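Local coordinates for protein aminoacyl-tRNA synthetase (PDB 5F9Z) that catalyses the ATP-dependent attachment of proline to its tRNA, as expected of a class II prolyl-tRNA synthetase, and here holds the inhibitor halofuginone and an ATP analogue, at residues H175-T180 with A268-W273; E186-I191 with S243-Q248; G210-N215 with D222-I227. All coordinates share one frame; numbering follows the deposited sequence.

Contact 1. Residues H175-T180 with A268-W273; sequences HTAHST and AHQTSW. With HFG (7-bromo-6-chloro-3-{3-[(2R,3S)-3-hydroxypiperidin-2-yl]-2-oxopropyl}quinazolin-4(3H)-one), chain E.
The side chains of two antiparallel strands meet most tightly where Thr-176 faces Thr-271, hydroxyl on hydroxyl. The main chains exchange two 3.0 Å bonds, Thr-176 N to Thr-271 O and Thr-271 N to Thr-176 O. Both threonines hold OG1 in the crowded position between backbone N and carbonyl carbon; the side chains cross obliquely and their hydroxyls come together in a very short 2.3 Å hydrogen bond between Thr-176 OG1 and Thr-271 OG1. Each buried hydroxyl has a second grip: His-178 NE2 and Thr-176 OG1 share a 2.8 Å hydrogen bond in which either could donate, His-178 ND1 being bonded to Glu-183, and Trp-273 NE1 donates in the indole plane to Thr-271 OG1 at 3.1 Å. The looser end follows His-178, where the carbonyl carbon of the exposed Thr-180 lies over one face of the His-269 ring. On the opposite sheet face, a water bridges Thr-176 O and Gln-270 NE2, while Ser-272 OG comes within 3.8 Å of HFG C2'. The class II catalytic sheet continues through strand 144-153 beside 175-180 and strand 236-247 beside 268-273; His-175 bonds Tyr-129 of helix 125-135, and Trp-273 packs against helix 181-202.

Contact 2. Residues E186-I191 with S243-Q248; sequences EMVDII and SHLLGQ. With HFG (7-bromo-6-chloro-3-{3-[(2R,3S)-3-hydroxypiperidin-2-yl]-2-oxopropyl}quinazolin-4(3H)-one), chain E.
A serine hydroxyl reaching from a strand to a main-chain carbonyl within a helix is the most unusual feature here: Ser-243 OG donates to Val-188 O at 3.1 Å. The hydroxyl approaches in the carbonyl plane, on a lone pair, with a strongly bent C=O...donor angle of 108°. Ser-243 swings OG anti to its backbone N (chi1 -175°), which brings the oxygen also to the flank of the helix at Val-188 CG1, 3.2 Å away. The two methyls of Val-188 meet successive residues of the strand. CG1, anti to the backbone N, lies by Ser-243, whereas CG2 presses on the His-244 carbonyl, 3.3 Å from CG2 to His-244 O, and touches Leu-245 CB. Beyond this buried seam, His-244 points away from the helix into the halofuginone pocket. Its NE2 donates edge-on, in the ring plane, to HFG O7' at 2.6 Å and 166°. The other ring nitrogen, ND1, is bonded to Thr-224 OG1, a second-shell hold that fixes the ring's rotation. With NE2 carrying the proton, ND1 probably accepts from the threonine, consistent with a neutral imidazole set to recognise the hydroxyl of the piperidine, the ring of halofuginone thought to occupy the proline site.

Contact 3. Residues G210-N215 with D222-I227; sequences GTKSEN and DITKSI
Gly-210, within strand 208-211, is a hydrogen-bonded antiparallel partner of Ser-226: Gly-210 N reaches Ser-226 O at 3.1 Å, nearly along the C=O axis, and Ser-226 N returns to Gly-210 O at 3.0 Å. Thr-211 comes next, opposite Lys-225 in a non-hydrogen-bonded pair. Its CG2, anti to the backbone N, meets Ile-223 CG2 at 3.9 Å, while its OG1 lies alongside the aliphatic part of the extended Lys-225 chain. Lys-212 makes the shortest main-chain bond, from its N to Thr-224 O at 2.7 Å. A bend at chi2 (-66°) then turns its side chain along the partner strand, from Thr-224 to Ser-226, CG against Thr-224 CG2 and CE 3.2 Å from Ser-226 OG; the ammonium is met by Glu-228 and Leu-477 O, and Glu-228 also binds the Ser-226 hydroxyl. Past this point the direct bonds give way to water bridges: one links Lys-212 O to Thr-224 N, another joins Glu-214 OE2 to Asp-222 O. The hairpin lies between two parts of the enzyme, strand 223-231 pairing with strand 236-247 of the catalytic core and strand 208-211 with strand 475-480 of the C-terminal region, whose helix 447-458 packs near Glu-214 and Asn-215.

Contacts 1 and 2 are buried and both touch halofuginone, whereas contact 3 is only partly buried; contacts 1 and 3 share strand pairing and bridging water. Along the chain they nest, contact 3 inside contact 2 and contact 2 inside contact 1. Strand 236-247, part of contact 2, joins the three, lying between strand 265-276, which it meets through Ser-272 O and His-244 N, 2.7 Å apart, and strand 223-231, whose classic bulge at Asp-222 and Ile-223 faces Leu-245. Clustered hydroxyls and histidines mark contact 1, a helix lying against a strand marks contact 2, and charged side chains enter at contact 3, where Lys-225 forms a salt bridge to Asp-189 of helix 181-202.

Contact 1. Residues H175-T180 with A268-W273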
loop_
_atom_site.group_PDB
_atom_site.type_symbol
_atom_site.label_atom_id
_atom_site.label_comp_id
_atom_site.label_asym_id
_atom_site.label_seq_id
_atom_site.Cartn_x
_atom_site.Cartn_y
_atom_site.Cartn_z
ATOM N N HIS A 175 8.338 9.988 -13.334
ATOM C CA HIS A 175 9.610 10.686 -13.478
ATOM C C HIS A 175 9.337 12.045 -14.100
ATOM O O HIS A 175 8.845 12.123 -15.231
ATOM C CB HIS A 175 10.590 9.881 -14.336
ATOM C CG HIS A 175 10.921 8.535 -13.770
ATOM N ND1 HIS A 175 12.077 8.291 -13.057
ATOM C CD2 HIS A 175 10.246 7.362 -13.804
ATOM C CE1 HIS A 175 12.100 7.024 -12.681
ATOM N NE2 HIS A 175 11.000 6.439 -13.122
ATOM N N THR A 176 9.645 13.105 -13.362
ATOM C CA THR A 176 9.404 14.464 -13.816
ATOM C C THR A 176 10.715 15.232 -13.876
ATOM O O THR A 176 11.676 14.909 -13.173
ATOM C CB THR A 176 8.419 15.198 -12.898
ATOM O OG1 THR A 176 9.010 15.374 -11.603
ATOM C CG2 THR A 176 7.128 14.407 -12.760
ATOM N N ALA A 177 10.748 16.249 -14.734
ATOM C CA ALA A 177 11.884 17.148 -14.858
ATOM C C ALA A 177 11.372 18.580 -14.867
ATOM O O ALA A 177 10.378 18.887 -15.531
ATOM C CB ALA A 177 12.693 16.864 -16.129
ATOM N N HIS A 178 12.049 19.452 -14.125
ATOM C CA HIS A 178 11.600 20.822 -13.942
ATOM C C HIS A 178 12.761 21.781 -14.157
ATOM O O HIS A 178 13.933 21.400 -14.091
ATOM C CB HIS A 178 10.996 21.026 -12.546
ATOM C CG HIS A 178 9.989 19.985 -12.167
ATOM N ND1 HIS A 178 8.630 20.183 -12.290
ATOM C CD2 HIS A 178 10.143 18.732 -11.676
ATOM C CE1 HIS A 178 7.992 19.099 -11.887
ATOM N NE2 HIS A 178 8.886 18.204 -11.509
ATOM N N SER A 179 12.417 23.043 -14.416
ATOM C CA SER A 179 13.427 24.069 -14.646
ATOM C C SER A 179 13.973 24.658 -13.352
ATOM O O SER A 179 15.024 25.309 -13.381
ATOM C CB SER A 179 12.853 25.190 -15.514
ATOM O OG SER A 179 11.809 25.873 -14.841
ATOM N N THR A 180 13.289 24.454 -12.229
ATOM C CA THR A 180 13.722 24.983 -10.945
ATOM C C THR A 180 13.608 23.907 -9.876
ATOM O O THR A 180 12.753 23.020 -9.952
ATOM C CB THR A 180 12.893 26.207 -10.517
ATOM O OG1 THR A 180 11.510 25.845 -10.432
ATOM C CG2 THR A 180 13.058 27.351 -11.510
ATOM N N ALA A 268 18.510 19.822 -15.382
ATOM C CA ALA A 268 17.114 19.720 -14.985
ATOM C C ALA A 268 16.987 19.279 -13.531
ATOM O O ALA A 268 17.814 18.527 -13.008
ATOM C CB ALA A 268 16.371 18.740 -15.893
ATOM N N HIS A 269 15.932 19.762 -12.879
ATOM C CA HIS A 269 15.609 19.395 -11.505
ATOM C C HIS A 269 14.534 18.316 -11.553
ATOM O O HIS A 269 13.372 18.602 -11.863
ATOM C CB HIS A 269 15.145 20.616 -10.713
ATOM C CG HIS A 269 16.089 21.777 -10.791
ATOM N ND1 HIS A 269 16.988 22.073 -9.789
ATOM C CD2 HIS A 269 16.277 22.710 -11.754
ATOM C CE1 HIS A 269 17.686 23.142 -10.131
ATOM N NE2 HIS A 269 17.275 23.548 -11.319
ATOM N N GLN A 270 14.919 17.082 -11.246
ATOM C CA GLN A 270 14.073 15.920 -11.467
ATOM C C GLN A 270 13.484 15.399 -10.163
ATOM O O GLN A 270 14.012 15.632 -9.072
ATOM C CB GLN A 270 14.858 14.799 -12.156
ATOM C CG GLN A 270 15.390 15.159 -13.528
ATOM C CD GLN A 270 16.254 14.061 -14.116
ATOM O OE1 GLN A 270 17.480 14.106 -14.025
ATOM N NE2 GLN A 270 15.615 13.067 -14.723
ATOM N N THR A 271 12.364 14.691 -10.300
ATOM C CA THR A 271 11.746 13.950 -9.212
ATOM C C THR A 271 11.408 12.548 -9.700
ATOM O O THR A 271 11.255 12.309 -10.901
ATOM C CB THR A 271 10.463 14.624 -8.692
ATOM O OG1 THR A 271 9.369 14.304 -9.562
ATOM C CG2 THR A 271 10.623 16.134 -8.631
ATOM N N SER A 272 11.295 11.619 -8.756
ATOM C CA SER A 272 10.828 10.276 -9.067
ATOM C C SER A 272 10.101 9.719 -7.854
ATOM O O SER A 272 10.463 10.006 -6.709
ATOM C CB SER A 272 11.972 9.344 -9.480
ATOM O OG SER A 272 12.688 8.879 -8.351
ATOM N N TRP A 273 9.067 8.924 -8.118
ATOM C CA TRP A 273 8.170 8.451 -7.075
ATOM C C TRP A 273 7.545 7.137 -7.518
ATOM O O TRP A 273 7.325 6.910 -8.711
ATOM C CB TRP A 273 7.090 9.497 -6.761
ATOM C CG TRP A 273 6.847 10.480 -7.885
ATOM C CD1 TRP A 273 7.599 11.578 -8.191
ATOM C CD2 TRP A 273 5.781 10.449 -8.844
ATOM N NE1 TRP A 273 7.071 12.227 -9.279
ATOM C CE2 TRP A 273 5.953 11.555 -9.698
ATOM C CE3 TRP A 273 4.698 9.596 -9.060
ATOM C CZ2 TRP A 273 5.082 11.826 -10.753
ATOM C CZ3 TRP A 273 3.835 9.867 -10.107
ATOM C CH2 TRP A 273 4.033 10.972 -10.940
HETATM O "O4'" HFG E . 14.075 2.666 -7.716
HETATM C C21 HFG E . 14.573 3.399 -6.911
HETATM C "C3'" HFG E . 14.180 4.892 -6.858
HETATM C "C2'" HFG E . 12.865 5.198 -7.577
HETATM N "N1'" HFG E . 12.927 4.802 -8.920
HETATM C "C6'" HFG E . 11.619 4.640 -9.481
HETATM C "C5'" HFG E . 10.538 5.348 -8.661
HETATM C "C4'" HFG E . 10.461 4.849 -7.320
HETATM C C39 HFG E . 11.728 4.468 -6.831
HETATM O "O7'" HFG E . 11.836 4.806 -5.352
HETATM C "C1'" HFG E . 15.681 2.818 -5.843
HETATM N N3 HFG E . 16.192 1.463 -6.322
HETATM C C4 HFG E . 16.998 1.393 -7.450
HETATM O O11 HFG E . 17.304 2.418 -8.062
HETATM C C10 HFG E . 17.457 0.181 -7.879
HETATM C C5 HFG E . 18.298 0.067 -9.044
HETATM C C2 HFG E . 15.869 0.369 -5.667
HETATM N N1 HFG E . 16.298 -0.840 -6.059
HETATM C C9 HFG E . 17.095 -0.945 -7.165
HETATM C C8 HFG E . 17.546 -2.208 -7.576
HETATM C C7 HFG E . 18.371 -2.316 -8.723
HETATM BR BR1 HFG E . 18.996 -4.079 -9.293
HETATM C C6 HFG E . 18.740 -1.171 -9.447
HETATM CL CL1 HFG E . 19.768 -1.312 -10.872
HETATM O O HOH W 1 13.123 12.266 -13.427
#

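Contact 2. Residues E186-I191 with S243-Q248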
loop_
_atom_site.group_PDB
_atom_site.type_symbol
_atom_site.label_atom_id
_atom_site.label_comp_id
_atom_site.label_asym_id
_atom_site.label_seq_id
_atom_site.Cartn_x
_atom_site.Cartn_y
_atom_site.Cartn_z
ATOM N N GLU A 186 7.998 21.001 -4.934
ATOM C CA GLU A 186 6.542 21.057 -4.873
ATOM C C GLU A 186 5.914 19.828 -5.515
ATOM O O GLU A 186 4.876 19.346 -5.048
ATOM C CB GLU A 186 6.037 22.333 -5.548
ATOM C CG GLU A 186 6.416 23.609 -4.814
ATOM C CD GLU A 186 6.210 24.854 -5.657
ATOM O OE1 GLU A 186 5.890 24.716 -6.857
ATOM O OE2 GLU A 186 6.371 25.970 -5.119
ATOM N N MET A 187 6.532 19.302 -6.575
ATOM C CA MET A 187 6.049 18.064 -7.176
ATOM C C MET A 187 6.258 16.881 -6.239
ATOM O O MET A 187 5.428 15.965 -6.190
ATOM C CB MET A 187 6.751 17.825 -8.513
ATOM C CG MET A 187 6.244 16.617 -9.280
ATOM S SD MET A 187 4.564 16.844 -9.885
ATOM C CE MET A 187 4.249 15.239 -10.603
ATOM N N VAL A 188 7.362 16.882 -5.486
ATOM C CA VAL A 188 7.622 15.805 -4.534
ATOM C C VAL A 188 6.553 15.788 -3.448
ATOM O O VAL A 188 5.995 14.735 -3.118
ATOM C CB VAL A 188 9.032 15.948 -3.930
ATOM C CG1 VAL A 188 9.263 14.890 -2.862
ATOM C CG2 VAL A 188 10.088 15.853 -5.016
ATOM N N ASP A 189 6.252 16.958 -2.880
ATOM C CA ASP A 189 5.244 17.037 -1.828
ATOM C C ASP A 189 3.849 16.731 -2.357
ATOM O O ASP A 189 3.030 16.145 -1.639
ATOM C CB ASP A 189 5.270 18.422 -1.179
ATOM C CG ASP A 189 6.577 18.713 -0.479
ATOM O OD1 ASP A 189 7.198 17.760 0.034
ATOM O OD2 ASP A 189 6.984 19.893 -0.442
ATOM N N ILE A 190 3.559 17.123 -3.599
ATOM C CA ILE A 190 2.245 16.854 -4.180
ATOM C C ILE A 190 2.019 15.352 -4.304
ATOM O O ILE A 190 0.954 14.835 -3.946
ATOM C CB ILE A 190 2.108 17.563 -5.540
ATOM C CG1 ILE A 190 1.769 19.042 -5.341
ATOM C CG2 ILE A 190 1.058 16.877 -6.403
ATOM C CD1 ILE A 190 1.780 19.850 -6.620
ATOM N N ILE A 191 3.021 14.629 -4.808
ATOM C CA ILE A 191 2.875 13.189 -4.990
ATOM C C ILE A 191 2.801 12.481 -3.643
ATOM O O ILE A 191 2.035 11.526 -3.470
ATOM C CB ILE A 191 4.024 12.643 -5.857
ATOM C CG1 ILE A 191 3.965 13.246 -7.261
ATOM C CG2 ILE A 191 3.954 11.132 -5.938
ATOM C CD1 ILE A 191 2.710 12.882 -8.029
ATOM N N SER A 243 8.855 9.296 -2.518
ATOM C CA SER A 243 8.889 10.411 -3.458
ATOM C C SER A 243 10.219 11.124 -3.285
ATOM O O SER A 243 10.515 11.628 -2.197
ATOM C CB SER A 243 7.719 11.370 -3.221
ATOM O OG SER A 243 7.684 12.388 -4.206
ATOM N N HIS A 244 11.018 11.164 -4.347
ATOM C CA HIS A 244 12.390 11.648 -4.278
ATOM C C HIS A 244 12.516 13.022 -4.920
ATOM O O HIS A 244 11.943 13.278 -5.983
ATOM C CB HIS A 244 13.352 10.683 -4.979
ATOM C CG HIS A 244 13.172 9.251 -4.584
ATOM N ND1 HIS A 244 13.637 8.744 -3.390
ATOM C CD2 HIS A 244 12.590 8.215 -5.232
ATOM C CE1 HIS A 244 13.344 7.458 -3.317
ATOM N NE2 HIS A 244 12.707 7.113 -4.422
ATOM N N LEU A 245 13.273 13.901 -4.267
ATOM C CA LEU A 245 13.763 15.124 -4.900
ATOM C C LEU A 245 15.151 14.807 -5.436
ATOM O O LEU A 245 16.159 14.939 -4.740
ATOM C CB LEU A 245 13.782 16.291 -3.921
ATOM C CG LEU A 245 14.387 17.586 -4.476
ATOM C CD1 LEU A 245 13.610 18.069 -5.692
ATOM C CD2 LEU A 245 14.452 18.668 -3.407
ATOM N N LEU A 246 15.200 14.356 -6.692
ATOM C CA LEU A 246 16.467 13.969 -7.299
ATOM C C LEU A 246 17.399 15.155 -7.496
ATOM O O LEU A 246 18.619 14.965 -7.554
ATOM C CB LEU A 246 16.216 13.280 -8.641
ATOM C CG LEU A 246 15.228 12.113 -8.618
ATOM C CD1 LEU A 246 14.911 11.659 -10.032
ATOM C CD2 LEU A 246 15.781 10.962 -7.791
ATOM N N GLY A 247 16.858 16.364 -7.591
ATOM C CA GLY A 247 17.702 17.517 -7.847
ATOM C C GLY A 247 18.311 17.421 -9.231
ATOM O O GLY A 247 17.619 17.177 -10.224
ATOM N N GLN A 248 19.627 17.602 -9.302
ATOM C CA GLN A 248 20.356 17.537 -10.559
ATOM C C GLN A 248 21.326 16.364 -10.610
ATOM O O GLN A 248 22.191 16.326 -11.490
ATOM C CB GLN A 248 21.097 18.853 -10.800
ATOM C CG GLN A 248 20.174 20.047 -10.985
ATOM C CD GLN A 248 20.908 21.369 -10.903
ATOM O OE1 GLN A 248 21.780 21.556 -10.055
ATOM N NE2 GLN A 248 20.559 22.296 -11.788
HETATM O "O4'" HFG E . 14.075 2.666 -7.716
HETATM C C21 HFG E . 14.573 3.399 -6.911
HETATM C "C3'" HFG E . 14.180 4.892 -6.858
HETATM C "C2'" HFG E . 12.865 5.198 -7.577
HETATM N "N1'" HFG E . 12.927 4.802 -8.920
HETATM C "C6'" HFG E . 11.619 4.640 -9.481
HETATM C "C5'" HFG E . 10.538 5.348 -8.661
HETATM C "C4'" HFG E . 10.461 4.849 -7.320
HETATM C C39 HFG E . 11.728 4.468 -6.831
HETATM O "O7'" HFG E . 11.836 4.806 -5.352
HETATM C "C1'" HFG E . 15.681 2.818 -5.843
HETATM N N3 HFG E . 16.192 1.463 -6.322
HETATM C C4 HFG E . 16.998 1.393 -7.450
HETATM O O11 HFG E . 17.304 2.418 -8.062
HETATM C C10 HFG E . 17.457 0.181 -7.879
HETATM C C5 HFG E . 18.298 0.067 -9.044
HETATM C C2 HFG E . 15.869 0.369 -5.667
HETATM N N1 HFG E . 16.298 -0.840 -6.059
HETATM C C9 HFG E . 17.095 -0.945 -7.165
HETATM C C8 HFG E . 17.546 -2.208 -7.576
HETATM C C7 HFG E . 18.371 -2.316 -8.723
HETATM BR BR1 HFG E . 18.996 -4.079 -9.293
HETATM C C6 HFG E . 18.740 -1.171 -9.447
HETATM CL CL1 HFG E . 19.768 -1.312 -10.872
#

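Contact 3. Residues G210-N215 with D222-I227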
loop_
_atom_site.group_PDB
_atom_site.type_symbol
_atom_site.label_atom_id
_atom_site.label_comp_id
_atom_site.label_asym_id
_atom_site.label_seq_id
_atom_site.Cartn_x
_atom_site.Cartn_y
_atom_site.Cartn_z
ATOM N N GLY A 210 6.807 11.857 6.112
ATOM C CA GLY A 210 8.056 12.347 6.664
ATOM C C GLY A 210 9.160 12.308 5.634
ATOM O O GLY A 210 8.944 11.985 4.464
ATOM N N THR A 211 10.361 12.645 6.096
ATOM C CA THR A 211 11.553 12.680 5.265
ATOM C C THR A 211 12.539 11.620 5.739
ATOM O O THR A 211 12.767 11.467 6.944
ATOM C CB THR A 211 12.213 14.062 5.306
ATOM O OG1 THR A 211 11.262 15.061 4.919
ATOM C CG2 THR A 211 13.409 14.116 4.365
ATOM N N LYS A 212 13.113 10.887 4.791
ATOM C CA LYS A 212 14.145 9.918 5.124
ATOM C C LYS A 212 15.402 10.629 5.609
ATOM O O LYS A 212 15.711 11.749 5.193
ATOM C CB LYS A 212 14.482 9.049 3.912
ATOM C CG LYS A 212 13.384 8.086 3.502
ATOM C CD LYS A 212 13.150 7.031 4.567
ATOM C CE LYS A 212 12.135 6.003 4.102
ATOM N NZ LYS A 212 11.831 5.002 5.157
ATOM N N SER A 213 16.129 9.965 6.503
ATOM C CA SER A 213 17.416 10.479 6.937
ATOM C C SER A 213 18.424 10.399 5.790
ATOM O O SER A 213 18.177 9.787 4.747
ATOM C CB SER A 213 17.922 9.702 8.151
ATOM O OG SER A 213 18.075 8.327 7.847
ATOM N N GLU A 214 19.579 11.035 5.995
ATOM C CA GLU A 214 20.620 11.005 4.973
ATOM C C GLU A 214 21.135 9.588 4.754
ATOM O O GLU A 214 21.471 9.208 3.626
ATOM C CB GLU A 214 21.764 11.941 5.362
ATOM C CG GLU A 214 21.360 13.401 5.487
ATOM C CD GLU A 214 20.951 14.012 4.159
ATOM O OE1 GLU A 214 21.380 13.499 3.104
ATOM O OE2 GLU A 214 20.194 15.006 4.171
ATOM N N ASN A 215 21.194 8.789 5.819
ATOM C CA ASN A 215 21.646 7.409 5.706
ATOM C C ASN A 215 20.592 6.497 5.092
ATOM O O ASN A 215 20.939 5.429 4.578
ATOM C CB ASN A 215 22.059 6.884 7.085
ATOM C CG ASN A 215 22.595 5.466 7.036
ATOM O OD1 ASN A 215 22.067 4.568 7.693
ATOM N ND2 ASN A 215 23.642 5.255 6.248
ATOM N N ASP A 222 18.555 13.949 -3.713
ATOM C CA ASP A 222 18.891 14.884 -2.646
ATOM C C ASP A 222 18.002 14.692 -1.421
ATOM O O ASP A 222 18.503 14.601 -0.296
ATOM C CB ASP A 222 18.781 16.326 -3.151
ATOM C CG ASP A 222 19.875 16.687 -4.136
ATOM O OD1 ASP A 222 20.942 16.039 -4.103
ATOM O OD2 ASP A 222 19.670 17.622 -4.939
ATOM N N ILE A 223 16.688 14.639 -1.623
ATOM C CA ILE A 223 15.721 14.490 -0.542
ATOM C C ILE A 223 14.772 13.358 -0.900
ATOM O O ILE A 223 14.195 13.348 -1.992
ATOM C CB ILE A 223 14.932 15.792 -0.294
ATOM C CG1 ILE A 223 15.881 16.941 0.052
ATOM C CG2 ILE A 223 13.908 15.591 0.815
ATOM C CD1 ILE A 223 15.183 18.268 0.245
ATOM N N THR A 224 14.613 12.405 0.016
ATOM C CA THR A 224 13.674 11.301 -0.148
ATOM C C THR A 224 12.603 11.419 0.927
ATOM O O THR A 224 12.884 11.229 2.115
ATOM C CB THR A 224 14.377 9.947 -0.065
ATOM O OG1 THR A 224 15.258 9.793 -1.184
ATOM C CG2 THR A 224 13.358 8.818 -0.069
ATOM N N LYS A 225 11.384 11.744 0.512
ATOM C CA LYS A 225 10.233 11.748 1.399
ATOM C C LYS A 225 9.438 10.464 1.198
ATOM O O LYS A 225 9.440 9.877 0.113
ATOM C CB LYS A 225 9.352 12.971 1.143
ATOM C CG LYS A 225 10.071 14.290 1.375
ATOM C CD LYS A 225 9.126 15.473 1.288
ATOM C CE LYS A 225 9.842 16.766 1.647
ATOM N NZ LYS A 225 8.922 17.938 1.631
ATOM N N SER A 226 8.767 10.023 2.257
ATOM C CA SER A 226 8.076 8.745 2.214
ATOM C C SER A 226 6.884 8.770 3.158
ATOM O O SER A 226 6.718 9.684 3.968
ATOM C CB SER A 226 9.013 7.592 2.583
ATOM O OG SER A 226 9.364 7.652 3.955
ATOM N N ILE A 227 6.048 7.745 3.029
ATOM C CA ILE A 227 4.987 7.449 3.983
ATOM C C ILE A 227 5.305 6.093 4.596
ATOM O O ILE A 227 5.497 5.108 3.872
ATOM C CB ILE A 227 3.598 7.454 3.326
ATOM C CG1 ILE A 227 3.631 6.747 1.971
ATOM C CG2 ILE A 227 3.093 8.875 3.158
ATOM C CD1 ILE A 227 2.262 6.565 1.349
HETATM O O HOH W 2 16.302 12.698 2.632
HETATM O O HOH W 3 17.627 14.722 2.777
#